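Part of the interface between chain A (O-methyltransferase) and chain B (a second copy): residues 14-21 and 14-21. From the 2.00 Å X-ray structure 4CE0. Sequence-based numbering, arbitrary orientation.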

# COMPACT_ATOMS: atom_id res chain seq x y z
N LYS A 14 -3.07 3.62 4.90
CA LYS A 14 -3.54 2.32 5.34
C LYS A 14 -2.37 1.38 5.56
O LYS A 14 -2.31 0.63 6.53
CB LYS A 14 -4.48 1.71 4.29
CG LYS A 14 -5.86 2.34 4.18
CD LYS A 14 -6.56 1.70 2.96
CE LYS A 14 -8.02 2.12 2.77
NZ LYS A 14 -8.14 3.52 2.28
N VAL A 15 -1.42 1.41 4.62
CA VAL A 15 -0.25 0.53 4.73
C VAL A 15 0.66 0.88 5.92
O VAL A 15 1.05 0.00 6.67
CB VAL A 15 0.56 0.54 3.43
CG1 VAL A 15 1.71 -0.45 3.52
CG2 VAL A 15 -0.38 0.24 2.25
N LEU A 16 1.01 2.15 6.08
CA LEU A 16 1.93 2.56 7.13
C LEU A 16 1.40 2.28 8.55
O LEU A 16 2.16 2.04 9.47
CB LEU A 16 2.22 4.06 7.00
CG LEU A 16 3.06 4.45 5.81
CD1 LEU A 16 2.96 5.98 5.54
CD2 LEU A 16 4.48 4.04 6.05
N THR A 17 0.08 2.36 8.71
CA THR A 17 -0.58 2.00 9.97
C THR A 17 -0.92 0.50 10.06
O THR A 17 -1.48 0.05 11.05
CB THR A 17 -1.90 2.74 10.09
OG1 THR A 17 -2.62 2.54 8.88
CG2 THR A 17 -1.69 4.26 10.31
N ASN A 18 -0.60 -0.23 9.00
CA ASN A 18 -0.93 -1.65 8.88
C ASN A 18 -2.39 -2.00 9.09
O ASN A 18 -2.71 -2.97 9.79
CB ASN A 18 -0.06 -2.47 9.81
CG ASN A 18 -0.06 -3.97 9.44
OD1 ASN A 18 -0.23 -4.36 8.28
ND2 ASN A 18 0.13 -4.81 10.45
N THR A 19 -3.29 -1.23 8.50
CA THR A 19 -4.72 -1.56 8.55
C THR A 19 -5.03 -2.63 7.52
O THR A 19 -6.10 -3.22 7.57
CB THR A 19 -5.65 -0.35 8.28
OG1 THR A 19 -5.55 0.04 6.90
CG2 THR A 19 -5.29 0.81 9.16
N ILE A 20 -4.11 -2.87 6.59
CA ILE A 20 -4.30 -3.92 5.58
C ILE A 20 -4.18 -5.31 6.19
O ILE A 20 -5.01 -6.18 5.90
CB ILE A 20 -3.29 -3.84 4.42
CG1 ILE A 20 -3.25 -2.45 3.78
CG2 ILE A 20 -3.63 -4.83 3.34
CD1 ILE A 20 -4.57 -1.98 3.18
N TYR A 21 -3.14 -5.56 7.00
CA TYR A 21 -2.88 -6.93 7.48
C TYR A 21 -3.02 -7.11 9.00
O TYR A 21 -3.71 -6.34 9.68
CB TYR A 21 -1.50 -7.40 7.03
CG TYR A 21 -1.41 -7.67 5.53
CD1 TYR A 21 -2.17 -8.68 4.94
CD2 TYR A 21 -0.57 -6.93 4.71
CE1 TYR A 21 -2.10 -8.93 3.58
CE2 TYR A 21 -0.49 -7.17 3.37
CZ TYR A 21 -1.26 -8.18 2.80
OH TYR A 21 -1.19 -8.44 1.45
N LYS B 14 3.24 -4.33 -4.16
CA LYS B 14 4.07 -4.58 -2.99
C LYS B 14 3.21 -4.98 -1.81
O LYS B 14 3.54 -5.89 -1.05
CB LYS B 14 4.85 -3.31 -2.62
CG LYS B 14 6.01 -2.94 -3.55
CD LYS B 14 6.53 -1.56 -3.11
CE LYS B 14 7.78 -1.08 -3.85
NZ LYS B 14 7.48 -0.67 -5.25
N VAL B 15 2.09 -4.28 -1.63
CA VAL B 15 1.20 -4.58 -0.51
C VAL B 15 0.53 -5.97 -0.63
O VAL B 15 0.51 -6.73 0.32
CB VAL B 15 0.13 -3.50 -0.36
CG1 VAL B 15 -0.72 -3.77 0.87
CG2 VAL B 15 0.82 -2.12 -0.29
N LEU B 16 -0.04 -6.28 -1.79
CA LEU B 16 -0.77 -7.53 -1.96
C LEU B 16 0.12 -8.78 -1.80
O LEU B 16 -0.35 -9.82 -1.37
CB LEU B 16 -1.41 -7.56 -3.36
CG LEU B 16 -2.56 -6.61 -3.57
CD1 LEU B 16 -2.86 -6.43 -5.08
CD2 LEU B 16 -3.76 -7.13 -2.84
N THR B 17 1.39 -8.65 -2.17
CA THR B 17 2.38 -9.71 -1.95
C THR B 17 3.05 -9.63 -0.57
O THR B 17 3.91 -10.44 -0.24
CB THR B 17 3.50 -9.59 -2.97
OG1 THR B 17 3.95 -8.24 -2.95
CG2 THR B 17 3.02 -9.95 -4.40
N ASN B 18 2.67 -8.62 0.21
CA ASN B 18 3.26 -8.34 1.51
C ASN B 18 4.78 -8.21 1.53
O ASN B 18 5.44 -8.75 2.40
CB ASN B 18 2.83 -9.38 2.52
CG ASN B 18 3.07 -8.93 3.98
OD1 ASN B 18 3.05 -7.74 4.30
ND2 ASN B 18 3.30 -9.89 4.85
N THR B 19 5.32 -7.48 0.56
CA THR B 19 6.76 -7.19 0.56
C THR B 19 7.06 -6.05 1.51
O THR B 19 8.21 -5.83 1.85
CB THR B 19 7.32 -6.80 -0.83
OG1 THR B 19 6.82 -5.51 -1.21
CG2 THR B 19 6.93 -7.81 -1.87
N ILE B 20 6.02 -5.33 1.95
CA ILE B 20 6.20 -4.24 2.91
C ILE B 20 6.53 -4.78 4.31
O ILE B 20 7.44 -4.26 4.95
CB ILE B 20 4.96 -3.34 3.05
CG1 ILE B 20 4.48 -2.82 1.70
CG2 ILE B 20 5.26 -2.15 3.92
CD1 ILE B 20 5.49 -1.98 0.94
N TYR B 21 5.79 -5.77 4.79
CA TYR B 21 5.95 -6.21 6.19
C TYR B 21 6.46 -7.65 6.35
O TYR B 21 7.10 -8.21 5.46
CB TYR B 21 4.64 -6.04 6.96
CG TYR B 21 4.27 -4.58 7.22
CD1 TYR B 21 5.07 -3.78 8.02
CD2 TYR B 21 3.12 -4.02 6.68
CE1 TYR B 21 4.75 -2.45 8.27
CE2 TYR B 21 2.79 -2.71 6.92
CZ TYR B 21 3.62 -1.93 7.71
OH TYR B 21 3.30 -0.61 7.96

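Each stretch leaves the last turn of a helix at residues 14-16 and then changes direction sharply at N18(A) and N18(B). At N18(A) phi/psi reaches 53/45, and the positive phi accompanies two backbone bonds into the last turn, from T19(A) N to K14(A) O and from N18(A) N to V15(A) O, both 2.9 Å: a Schellman motif. Chain B repeats it, since an exact two-fold axis relates the copies. The stretches come together with V15(A) CA and V15(B) CA 7.5 Å apart, while N18 of each copy has Y21 of the other as its nearest counterpart.

That spacing lets the valine side chains, both directed toward the partner, meet across the axis: V15(A) CG2 lies 3.7 Å from V15(B) CG2. The other methyl, V15(A) CG1, packs 4.0 Å from I20(B) CG2 and 4.2 Å from Y21(B) CE2.

The polar link is Y21(B) OH, which donates to V15(A) O at 2.7 Å. This carbonyl already accepts the N18(A) amide, so it serves both the helix end and the interface. It lies at the ring edge, near the ring plane. N18(A) OD1 approaches Y21(B) CE2 obliquely at 3.7 Å and also accepts a weak bond from its own Y21(A) N at 3.4 Å. The two-fold repeats each of these contacts with the chains exchanged, except the V15(A)-V15(B) pair, which maps onto itself, and the two stretches together bury 418 Å².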